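Local coordinates for protein nicotinate phosphoribosyltransferase (PDB 2IM5) that probably catalyses the ATP-dependent joining of nicotinate to phosphoribosyl pyrophosphate, forming nicotinate ribonucleotide on the way to NAD, at residues I3-I7 against V126-L130; D9-F15 against T117-P122. Residues are numbered along the deposited sequence.

Contact 1: I3-I7 against V126-L130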
loop_
_atom_site.group_PDB
_atom_site.type_symbol
_atom_site.label_atom_id
_atom_site.label_comp_id
_atom_site.label_asym_id
_atom_site.label_seq_id
_atom_site.Cartn_x
_atom_site.Cartn_y
_atom_site.Cartn_z
ATOM N N ILE A 3 -20.946 3.191 0.636
ATOM C CA ILE A 3 -19.982 2.534 -0.300
ATOM C C ILE A 3 -19.117 1.477 0.391
ATOM O O ILE A 3 -18.960 0.371 -0.125
ATOM C CB ILE A 3 -19.070 3.569 -0.986
ATOM C CG1 ILE A 3 -19.884 4.380 -2.002
ATOM C CG2 ILE A 3 -17.913 2.874 -1.690
ATOM C CD1 ILE A 3 -19.076 5.433 -2.748
ATOM N N ILE A 4 -18.549 1.812 1.547
ATOM C CA ILE A 4 -17.729 0.845 2.278
ATOM C C ILE A 4 -18.674 0.058 3.189
ATOM O O ILE A 4 -19.270 0.616 4.109
ATOM C CB ILE A 4 -16.646 1.540 3.144
ATOM C CG1 ILE A 4 -15.732 2.402 2.267
ATOM C CG2 ILE A 4 -15.828 0.494 3.889
ATOM C CD1 ILE A 4 -14.936 1.627 1.213
ATOM N N ARG A 5 -18.808 -1.239 2.928
ATOM C CA ARG A 5 -19.706 -2.084 3.707
ATOM C C ARG A 5 -19.025 -2.985 4.722
ATOM O O ARG A 5 -19.661 -3.452 5.669
ATOM C CB ARG A 5 -20.557 -2.949 2.769
ATOM C CG ARG A 5 -21.511 -2.158 1.877
ATOM C CD ARG A 5 -22.314 -1.168 2.713
ATOM N NE ARG A 5 -23.411 -0.552 1.970
ATOM C CZ ARG A 5 -24.518 -1.193 1.611
ATOM N NH1 ARG A 5 -24.677 -2.476 1.924
ATOM N NH2 ARG A 5 -25.467 -0.551 0.940
ATOM N N SER A 6 -17.739 -3.244 4.527
ATOM C CA SER A 6 -17.006 -4.102 5.450
ATOM C C SER A 6 -15.799 -3.423 6.078
ATOM O O SER A 6 -15.054 -2.699 5.414
ATOM C CB SER A 6 -16.535 -5.367 4.736
ATOM O OG SER A 6 -15.633 -6.087 5.567
ATOM N N ILE A 7 -15.591 -3.676 7.361
ATOM C CA ILE A 7 -14.453 -3.085 8.037
ATOM C C ILE A 7 -13.167 -3.735 7.509
ATOM O O ILE A 7 -12.074 -3.236 7.743
ATOM C CB ILE A 7 -14.586 -3.251 9.573
ATOM C CG1 ILE A 7 -13.800 -2.146 10.276
ATOM C CG2 ILE A 7 -14.088 -4.617 10.011
ATOM C CD1 ILE A 7 -14.208 -1.946 11.727
ATOM N N VAL A 126 -13.266 5.265 -1.689
ATOM C CA VAL A 126 -14.537 5.974 -1.677
ATOM C C VAL A 126 -14.518 7.125 -2.677
ATOM O O VAL A 126 -15.464 7.301 -3.445
ATOM C CB VAL A 126 -14.851 6.531 -0.278
ATOM C CG1 VAL A 126 -15.945 7.603 -0.360
ATOM C CG2 VAL A 126 -15.310 5.402 0.624
ATOM N N ILE A 127 -13.444 7.906 -2.664
ATOM C CA ILE A 127 -13.324 9.030 -3.586
ATOM C C ILE A 127 -13.355 8.535 -5.025
ATOM O O ILE A 127 -14.032 9.112 -5.877
ATOM C CB ILE A 127 -12.019 9.815 -3.337
ATOM C CG1 ILE A 127 -12.139 10.581 -2.019
ATOM C CG2 ILE A 127 -11.724 10.751 -4.498
ATOM C CD1 ILE A 127 -10.885 11.316 -1.633
ATOM N N SER A 128 -12.629 7.458 -5.291
ATOM C CA SER A 128 -12.579 6.905 -6.633
ATOM C C SER A 128 -13.964 6.456 -7.103
ATOM O O SER A 128 -14.416 6.851 -8.173
ATOM C CB SER A 128 -11.600 5.726 -6.676
ATOM O OG SER A 128 -11.504 5.203 -7.989
ATOM N N GLU A 129 -14.646 5.647 -6.297
ATOM C CA GLU A 129 -15.966 5.163 -6.675
ATOM C C GLU A 129 -16.973 6.310 -6.814
ATOM O O GLU A 129 -17.742 6.342 -7.774
ATOM C CB GLU A 129 -16.472 4.118 -5.665
ATOM C CG GLU A 129 -17.828 3.531 -6.035
ATOM C CD GLU A 129 -18.086 2.158 -5.426
ATOM O OE1 GLU A 129 -19.233 1.663 -5.547
ATOM O OE2 GLU A 129 -17.150 1.568 -4.834
ATOM N N LEU A 130 -16.965 7.242 -5.862
ATOM C CA LEU A 130 -17.868 8.390 -5.901
ATOM C C LEU A 130 -17.643 9.207 -7.156
ATOM O O LEU A 130 -18.590 9.688 -7.760
ATOM C CB LEU A 130 -17.648 9.319 -4.706
ATOM C CG LEU A 130 -18.299 9.030 -3.359
ATOM C CD1 LEU A 130 -17.929 10.158 -2.395
ATOM C CD2 LEU A 130 -19.817 8.940 -3.510
#
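An apolar contact between the irregular N-terminal loop, whose first modelled residue is I3, and the flank of helix 120-134 is what these coordinates describe; it is buried, about 17 Å (between centres) from the middle of the chain. Only I3 and I4 of the loop reach the helix, and the two segments bury 233 Å² between them, of which I3 alone accounts for 100 Å². The CA-to-CB bond of I3 points toward the helix, and its m,t rotamer extends CD1 to within 3.7 Å of L130 CD2, while I3 CG2 stands 4.3 Å from V126 CG2. V126 and L130 are one helical turn apart, joined by the L130 N to V126 O bond of 2.8 Å, so I3 spans one turn of the helix, meeting V126, E129 and L130. I4 adds the tightest apolar approach, CG1 to V126 CG2 at 3.4 Å. The pairing belongs to the N-terminal part of the NAPRTase fold, where the first residues pass helix 120-134 before running into helix 12-24. Helix 44-56 borders the same spot: E53 accepts a hydrogen bond from I3 N, and F46 and V50 touch L130. E129 turns its CA-to-CB bond toward the loop, and its OE2 comes to 3.5 Å from I3 CG2, a van der Waals approach to a methyl; OE2 accepts from L173 N and OE1 pairs with R133. Past I4 the loop diverges, and the side chain of I7 is 12.3 Å from the helical segment.

Contact 2: D9-F15 against T117-P122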
loop_
_atom_site.group_PDB
_atom_site.type_symbol
_atom_site.label_atom_id
_atom_site.label_comp_id
_atom_site.label_asym_id
_atom_site.label_seq_id
_atom_site.Cartn_x
_atom_site.Cartn_y
_atom_site.Cartn_z
ATOM N N ASP A 9 -12.752 -4.217 4.238
ATOM C CA ASP A 9 -12.575 -3.729 2.870
ATOM C C ASP A 9 -11.497 -2.650 2.916
ATOM O O ASP A 9 -11.779 -1.450 2.893
ATOM C CB ASP A 9 -13.896 -3.168 2.324
ATOM C CG ASP A 9 -13.823 -2.817 0.841
ATOM O OD1 ASP A 9 -12.893 -3.278 0.149
ATOM O OD2 ASP A 9 -14.712 -2.084 0.358
ATOM N N THR A 10 -10.252 -3.109 2.999
ATOM C CA THR A 10 -9.087 -2.239 3.073
ATOM C C THR A 10 -7.869 -3.104 2.755
ATOM O O THR A 10 -7.997 -4.317 2.545
ATOM C CB THR A 10 -8.950 -1.636 4.498
ATOM O OG1 THR A 10 -7.856 -0.711 4.540
ATOM C CG2 THR A 10 -8.717 -2.735 5.520
ATOM N N ASP A 11 -6.692 -2.486 2.707
ATOM C CA ASP A 11 -5.471 -3.226 2.414
ATOM C C ASP A 11 -4.876 -3.900 3.641
ATOM O O ASP A 11 -4.968 -3.386 4.754
ATOM C CB ASP A 11 -4.423 -2.311 1.788
ATOM C CG ASP A 11 -4.722 -2.006 0.338
ATOM O OD1 ASP A 11 -4.923 -2.962 -0.436
ATOM O OD2 ASP A 11 -4.750 -0.815 -0.025
ATOM N N LEU A 12 -4.262 -5.057 3.420
ATOM C CA LEU A 12 -3.642 -5.806 4.503
ATOM C C LEU A 12 -2.653 -4.959 5.297
ATOM O O LEU A 12 -2.650 -4.984 6.523
ATOM C CB LEU A 12 -2.910 -7.025 3.942
ATOM C CG LEU A 12 -2.023 -7.760 4.953
ATOM C CD1 LEU A 12 -2.899 -8.383 6.037
ATOM C CD2 LEU A 12 -1.198 -8.832 4.241
ATOM N N TYR A 13 -1.826 -4.189 4.596
ATOM C CA TYR A 13 -0.817 -3.395 5.277
ATOM C C TYR A 13 -1.367 -2.386 6.275
ATOM O O TYR A 13 -0.649 -1.962 7.179
ATOM C CB TYR A 13 0.112 -2.716 4.257
ATOM C CG TYR A 13 -0.438 -1.482 3.571
ATOM C CD1 TYR A 13 -0.361 -0.225 4.180
ATOM C CD2 TYR A 13 -0.996 -1.563 2.295
ATOM C CE1 TYR A 13 -0.818 0.918 3.529
ATOM C CE2 TYR A 13 -1.460 -0.425 1.634
ATOM C CZ TYR A 13 -1.366 0.815 2.257
ATOM O OH TYR A 13 -1.806 1.950 1.600
ATOM N N LYS A 14 -2.632 -2.006 6.129
ATOM C CA LYS A 14 -3.228 -1.061 7.065
ATOM C C LYS A 14 -3.338 -1.733 8.435
ATOM O O LYS A 14 -3.105 -1.098 9.467
ATOM C CB LYS A 14 -4.607 -0.607 6.569
ATOM C CG LYS A 14 -4.578 0.124 5.213
ATOM C CD LYS A 14 -4.248 1.621 5.317
ATOM C CE LYS A 14 -2.851 1.896 5.882
ATOM N NZ LYS A 14 -2.465 3.341 5.786
ATOM N N PHE A 15 -3.671 -3.024 8.447
ATOM C CA PHE A 15 -3.785 -3.756 9.708
ATOM C C PHE A 15 -2.423 -4.140 10.283
ATOM O O PHE A 15 -2.200 -4.017 11.488
ATOM C CB PHE A 15 -4.625 -5.028 9.544
ATOM C CG PHE A 15 -6.077 -4.771 9.273
ATOM C CD1 PHE A 15 -6.774 -3.804 9.982
ATOM C CD2 PHE A 15 -6.760 -5.519 8.325
ATOM C CE1 PHE A 15 -8.130 -3.585 9.752
ATOM C CE2 PHE A 15 -8.121 -5.304 8.090
ATOM C CZ PHE A 15 -8.804 -4.333 8.810
ATOM N N THR A 117 -4.260 5.773 10.524
ATOM C CA THR A 117 -3.645 5.114 9.386
ATOM C C THR A 117 -4.704 4.266 8.657
ATOM O O THR A 117 -4.613 4.043 7.456
ATOM C CB THR A 117 -2.466 4.213 9.818
ATOM O OG1 THR A 117 -1.810 3.708 8.648
ATOM C CG2 THR A 117 -2.952 3.042 10.668
ATOM N N LEU A 118 -5.717 3.817 9.392
ATOM C CA LEU A 118 -6.780 2.993 8.818
ATOM C C LEU A 118 -7.709 3.730 7.838
ATOM O O LEU A 118 -8.441 3.090 7.091
ATOM C CB LEU A 118 -7.612 2.363 9.943
ATOM C CG LEU A 118 -6.814 1.558 10.980
ATOM C CD1 LEU A 118 -7.760 1.038 12.059
ATOM C CD2 LEU A 118 -6.087 0.395 10.299
ATOM N N TRP A 119 -7.674 5.063 7.838
ATOM C CA TRP A 119 -8.513 5.858 6.942
ATOM C C TRP A 119 -8.052 5.859 5.482
ATOM O O TRP A 119 -8.876 5.890 4.570
ATOM C CB TRP A 119 -8.561 7.330 7.394
ATOM C CG TRP A 119 -9.430 7.641 8.574
ATOM C CD1 TRP A 119 -9.015 8.081 9.800
ATOM C CD2 TRP A 119 -10.866 7.616 8.620
ATOM N NE1 TRP A 119 -10.100 8.339 10.601
ATOM C CE2 TRP A 119 -11.249 8.061 9.907
ATOM C CE3 TRP A 119 -11.864 7.265 7.699
ATOM C CZ2 TRP A 119 -12.590 8.166 10.301
ATOM C CZ3 TRP A 119 -13.199 7.368 8.085
ATOM C CH2 TRP A 119 -13.549 7.817 9.380
ATOM N N GLU A 120 -6.738 5.825 5.261
ATOM C CA GLU A 120 -6.173 5.905 3.911
ATOM C C GLU A 120 -6.849 5.168 2.761
ATOM O O GLU A 120 -7.403 5.800 1.856
ATOM C CB GLU A 120 -4.695 5.508 3.906
ATOM C CG GLU A 120 -4.018 5.823 2.562
ATOM C CD GLU A 120 -2.819 4.935 2.259
ATOM O OE1 GLU A 120 -2.451 4.119 3.129
ATOM O OE2 GLU A 120 -2.246 5.047 1.149
ATOM N N THR A 121 -6.773 3.840 2.779
ATOM C CA THR A 121 -7.341 3.034 1.709
ATOM C C THR A 121 -8.845 3.212 1.505
ATOM O O THR A 121 -9.293 3.407 0.379
ATOM C CB THR A 121 -7.001 1.533 1.906
ATOM O OG1 THR A 121 -5.588 1.340 1.746
ATOM C CG2 THR A 121 -7.720 0.676 0.870
ATOM N N PRO A 122 -9.645 3.147 2.585
ATOM C CA PRO A 122 -11.093 3.318 2.432
ATOM C C PRO A 122 -11.450 4.673 1.809
ATOM O O PRO A 122 -12.277 4.749 0.897
ATOM C CB PRO A 122 -11.607 3.191 3.863
ATOM C CG PRO A 122 -10.604 2.281 4.504
ATOM C CD PRO A 122 -9.303 2.805 3.978
HETATM O O HOH W 1 -8.605 0.358 7.062
#
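K14, with 107 Å² covered, is the centre of this contact, followed by T121 with 71 Å² and L118 with 56 Å². The m,m,p,t chain of K14 carries its ammonium across to residues 117-120, leading into helix 120-134, where NZ donates to T117 O at 2.8 Å and T117 OG1 at 3.0 Å and forms a salt bridge with E120 OE1 at 2.8 Å. That same E120 oxygen accepts a bond from Y13 OH at 2.7 Å, so one carboxylate oxygen joins two consecutive residues of helix 12-24. T121 points its CA-to-CB bond at the other segment and donates from OG1 to D11 OD2 (2.9 Å). L118 supplies the apolar share: its CD2 lies 4.3 Å from F15 CD1 and 4.1 Å from K14 CB, and also makes plain van der Waals contact with K14 O at 3.4 Å. A water bridges T10 OG1 (2.8 Å) and L118 O (2.7 Å), donating to the carbonyl. The geometry is that of a charged, largely buried junction between the beginnings of two helices in the N-terminal part of the NAPRTase fold. Several groups have further partners: E214 of helix 213-223 pairs with K14 and T117, R168 with E120, and S195 with D11. Helix 12-24 and helix 120-134 thus meet beside helix 213-223, while backbone bonds tie L12 to S195, just after strand 191-194, and T10 to V197, at the start of helix 197-203.

Contact 2 is nested within the chain loop closed by contact 1, and both use helix 120-134: residues 117-122 include the beginning of the helix, 126-130 lie farther along. The centres are 12 Å apart, and the contacts touch directly, with I4 CD1 at 3.8 Å from D9 OD2 and 4.1 Å from P122 O, and I7 O at 3.6 Å from F15 CZ. Their character changes from apolar in contact 1 to charged in contact 2. Contact 2 is also the deeper, about 8 Å from the chain centre against 17 Å. Through E214 it reaches helix 213-223, whose first residue, H213, is the predicted site of autocatalytic phosphorylation, unmodified here.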